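Intestinal fatty acid binding protein (PDB 1ICM) binds long-chain fatty acids such as myristate inside a beta barrel, probably for their uptake and transport within intestinal cells. Local coordinates at residues G65-Y70 with T79-M84. Numbering follows the deposited sequence.
Sequences GVDFAY and TGTWTM. With MYR (myristic acid), chain B.
F68 and W82 meet rim to rim, F68 CZ lying 3.6 Å from W82 CD1 and the ring planes turned 19° apart, so the rings touch at their rims without stacking. F68 CG lies between its backbone N and carbonyl carbon (chi1 68°), the start of a side chain that brings CZ to the indole. W82 NE1 gives myristate O2 a weak hydrogen bond of 2.8 Å, bent to 125° at the hydrogen. One face of the Y70 ring takes the start of the acyl chain, with myristate C3 3.8 Å above its centre. An alanine in place of Y70 would probably open a gap beside myristate C2 to C4 and leave E51 without the phenol's hydrogen bond. T81 CG2 packs 3.4 Å from D67 CB, and on the face of the hairpin away from F68, T79 CG2 touches A69 CB.

The backbones pair through F68 and G80, each N bonding the other's O; D67 CA adds a CA-H...O contact to G80 O. Ahead of F68, one water accepts from W82 N and donates to V66 O, and G65 N donates to W82 O (2.8 Å). G65 has a positive phi at which a side chain would press against the preceding carbonyl O.

F62 stacks on W82 and also meets F68, while R106 gives the carboxylate a second bond. Strands 68-71 and 77-85 form a hairpin of the antiparallel fatty-acid-binding barrel; strand 88-95 continues the sheet beyond 77-85, and V60 of strand 57-63 touches F68 and Y70.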
loop_
_atom_site.group_PDB
_atom_site.type_symbol
_atom_site.label_atom_id
_atom_site.label_comp_id
_atom_site.label_asym_id
_atom_site.label_seq_id
_atom_site.Cartn_x
_atom_site.Cartn_y
_atom_site.Cartn_z
ATOM N N GLY A 65 -2.612 -12.302 -9.396
ATOM C CA GLY A 65 -2.796 -13.724 -9.077
ATOM C C GLY A 65 -1.551 -14.562 -8.773
ATOM O O GLY A 65 -1.644 -15.754 -8.489
ATOM N N VAL A 66 -0.340 -13.994 -8.810
ATOM C CA VAL A 66 0.884 -14.718 -8.542
ATOM C C VAL A 66 1.476 -14.147 -7.256
ATOM O O VAL A 66 1.650 -12.934 -7.160
ATOM C CB VAL A 66 1.828 -14.562 -9.720
ATOM C CG1 VAL A 66 3.097 -15.347 -9.500
ATOM C CG2 VAL A 66 1.162 -15.098 -10.983
ATOM N N ASP A 67 1.797 -14.959 -6.236
ATOM C CA ASP A 67 2.320 -14.308 -5.058
ATOM C C ASP A 67 3.714 -13.802 -5.193
ATOM O O ASP A 67 4.510 -14.291 -5.976
ATOM C CB ASP A 67 2.136 -14.954 -3.697
ATOM C CG ASP A 67 2.109 -16.397 -3.970
ATOM O OD1 ASP A 67 3.214 -16.761 -4.580
ATOM O OD2 ASP A 67 1.140 -17.086 -3.677
ATOM N N PHE A 68 3.958 -12.798 -4.369
ATOM C CA PHE A 68 5.262 -12.156 -4.406
ATOM C C PHE A 68 5.579 -11.681 -3.000
ATOM O O PHE A 68 4.685 -11.708 -2.140
ATOM C CB PHE A 68 5.217 -10.995 -5.446
ATOM C CG PHE A 68 4.343 -9.852 -5.045
ATOM C CD1 PHE A 68 2.955 -9.891 -5.159
ATOM C CD2 PHE A 68 4.890 -8.653 -4.585
ATOM C CE1 PHE A 68 2.172 -8.811 -4.758
ATOM C CE2 PHE A 68 4.127 -7.557 -4.179
ATOM C CZ PHE A 68 2.738 -7.638 -4.264
ATOM N N ALA A 69 6.823 -11.247 -2.759
ATOM C CA ALA A 69 7.197 -10.766 -1.424
ATOM C C ALA A 69 7.432 -9.258 -1.419
ATOM O O ALA A 69 8.024 -8.714 -2.356
ATOM C CB ALA A 69 8.506 -11.440 -1.051
ATOM N N TYR A 70 6.997 -8.564 -0.383
ATOM C CA TYR A 70 7.213 -7.144 -0.307
ATOM C C TYR A 70 7.599 -6.767 1.123
ATOM O O TYR A 70 7.025 -7.263 2.072
ATOM C CB TYR A 70 5.903 -6.439 -0.677
ATOM C CG TYR A 70 5.859 -4.949 -0.383
ATOM C CD1 TYR A 70 6.430 -4.016 -1.245
ATOM C CD2 TYR A 70 5.195 -4.476 0.749
ATOM C CE1 TYR A 70 6.373 -2.649 -0.977
ATOM C CE2 TYR A 70 5.129 -3.117 1.031
ATOM C CZ TYR A 70 5.723 -2.193 0.173
ATOM O OH TYR A 70 5.624 -0.846 0.470
ATOM N N THR A 79 4.015 -11.450 2.344
ATOM C CA THR A 79 3.956 -12.217 1.097
ATOM C C THR A 79 2.473 -12.229 0.733
ATOM O O THR A 79 1.601 -12.259 1.618
ATOM C CB THR A 79 4.510 -13.635 1.067
ATOM O OG1 THR A 79 3.853 -14.295 2.132
ATOM C CG2 THR A 79 6.006 -13.593 1.316
ATOM N N GLY A 80 2.150 -12.170 -0.567
ATOM C CA GLY A 80 0.720 -12.188 -0.874
ATOM C C GLY A 80 0.510 -12.013 -2.372
ATOM O O GLY A 80 1.429 -12.170 -3.170
ATOM N N THR A 81 -0.736 -11.694 -2.715
ATOM C CA THR A 81 -1.099 -11.501 -4.113
ATOM C C THR A 81 -2.140 -10.406 -4.239
ATOM O O THR A 81 -2.959 -10.120 -3.368
ATOM C CB THR A 81 -1.787 -12.763 -4.740
ATOM O OG1 THR A 81 -3.000 -12.913 -4.041
ATOM C CG2 THR A 81 -0.990 -14.034 -4.504
ATOM N N TRP A 82 -2.119 -9.803 -5.410
ATOM C CA TRP A 82 -3.103 -8.819 -5.749
ATOM C C TRP A 82 -3.954 -9.485 -6.855
ATOM O O TRP A 82 -3.437 -10.187 -7.755
ATOM C CB TRP A 82 -2.446 -7.586 -6.448
ATOM C CG TRP A 82 -1.789 -6.542 -5.582
ATOM C CD1 TRP A 82 -0.453 -6.336 -5.458
ATOM C CD2 TRP A 82 -2.445 -5.560 -4.756
ATOM N NE1 TRP A 82 -0.273 -5.298 -4.568
ATOM C CE2 TRP A 82 -1.448 -4.797 -4.128
ATOM C CE3 TRP A 82 -3.777 -5.253 -4.485
ATOM C CZ2 TRP A 82 -1.761 -3.733 -3.286
ATOM C CZ3 TRP A 82 -4.119 -4.211 -3.641
ATOM C CH2 TRP A 82 -3.092 -3.472 -3.047
ATOM N N THR A 83 -5.251 -9.183 -6.831
ATOM C CA THR A 83 -6.083 -9.701 -7.918
ATOM C C THR A 83 -7.057 -8.619 -8.316
ATOM O O THR A 83 -7.380 -7.768 -7.493
ATOM C CB THR A 83 -6.907 -10.938 -7.520
ATOM O OG1 THR A 83 -7.641 -10.642 -6.339
ATOM C CG2 THR A 83 -5.977 -12.120 -7.316
ATOM N N MET A 84 -7.562 -8.643 -9.562
ATOM C CA MET A 84 -8.536 -7.616 -9.959
ATOM C C MET A 84 -9.950 -8.101 -9.678
ATOM O O MET A 84 -10.339 -9.147 -10.210
ATOM C CB MET A 84 -8.409 -7.290 -11.449
ATOM C CG MET A 84 -9.384 -6.192 -11.842
ATOM S SD MET A 84 -8.698 -4.520 -11.703
ATOM C CE MET A 84 -7.496 -4.593 -13.060
HETATM C C1 MYR B . 2.216 -2.534 -3.952
HETATM O O1 MYR B . 2.525 -1.292 -4.119
HETATM O O2 MYR B . 1.308 -3.029 -4.570
HETATM C C2 MYR B . 3.080 -3.296 -2.954
HETATM C C3 MYR B . 2.336 -3.842 -1.750
HETATM C C4 MYR B . 1.705 -2.777 -0.859
HETATM C C5 MYR B . 1.014 -3.318 0.394
HETATM C C6 MYR B . 0.769 -2.193 1.401
HETATM C C7 MYR B . 0.868 -2.588 2.867
HETATM C C8 MYR B . 1.645 -1.529 3.646
HETATM C C9 MYR B . 0.967 -1.160 4.946
HETATM C C10 MYR B . 1.371 0.205 5.476
HETATM C C11 MYR B . 2.486 0.088 6.496
HETATM C C12 MYR B . 3.208 1.375 6.852
HETATM C C13 MYR B . 4.360 1.068 7.794
HETATM C C14 MYR B . 5.029 2.284 8.414
HETATM O O HOH W 1 0.091 -10.630 -7.265
#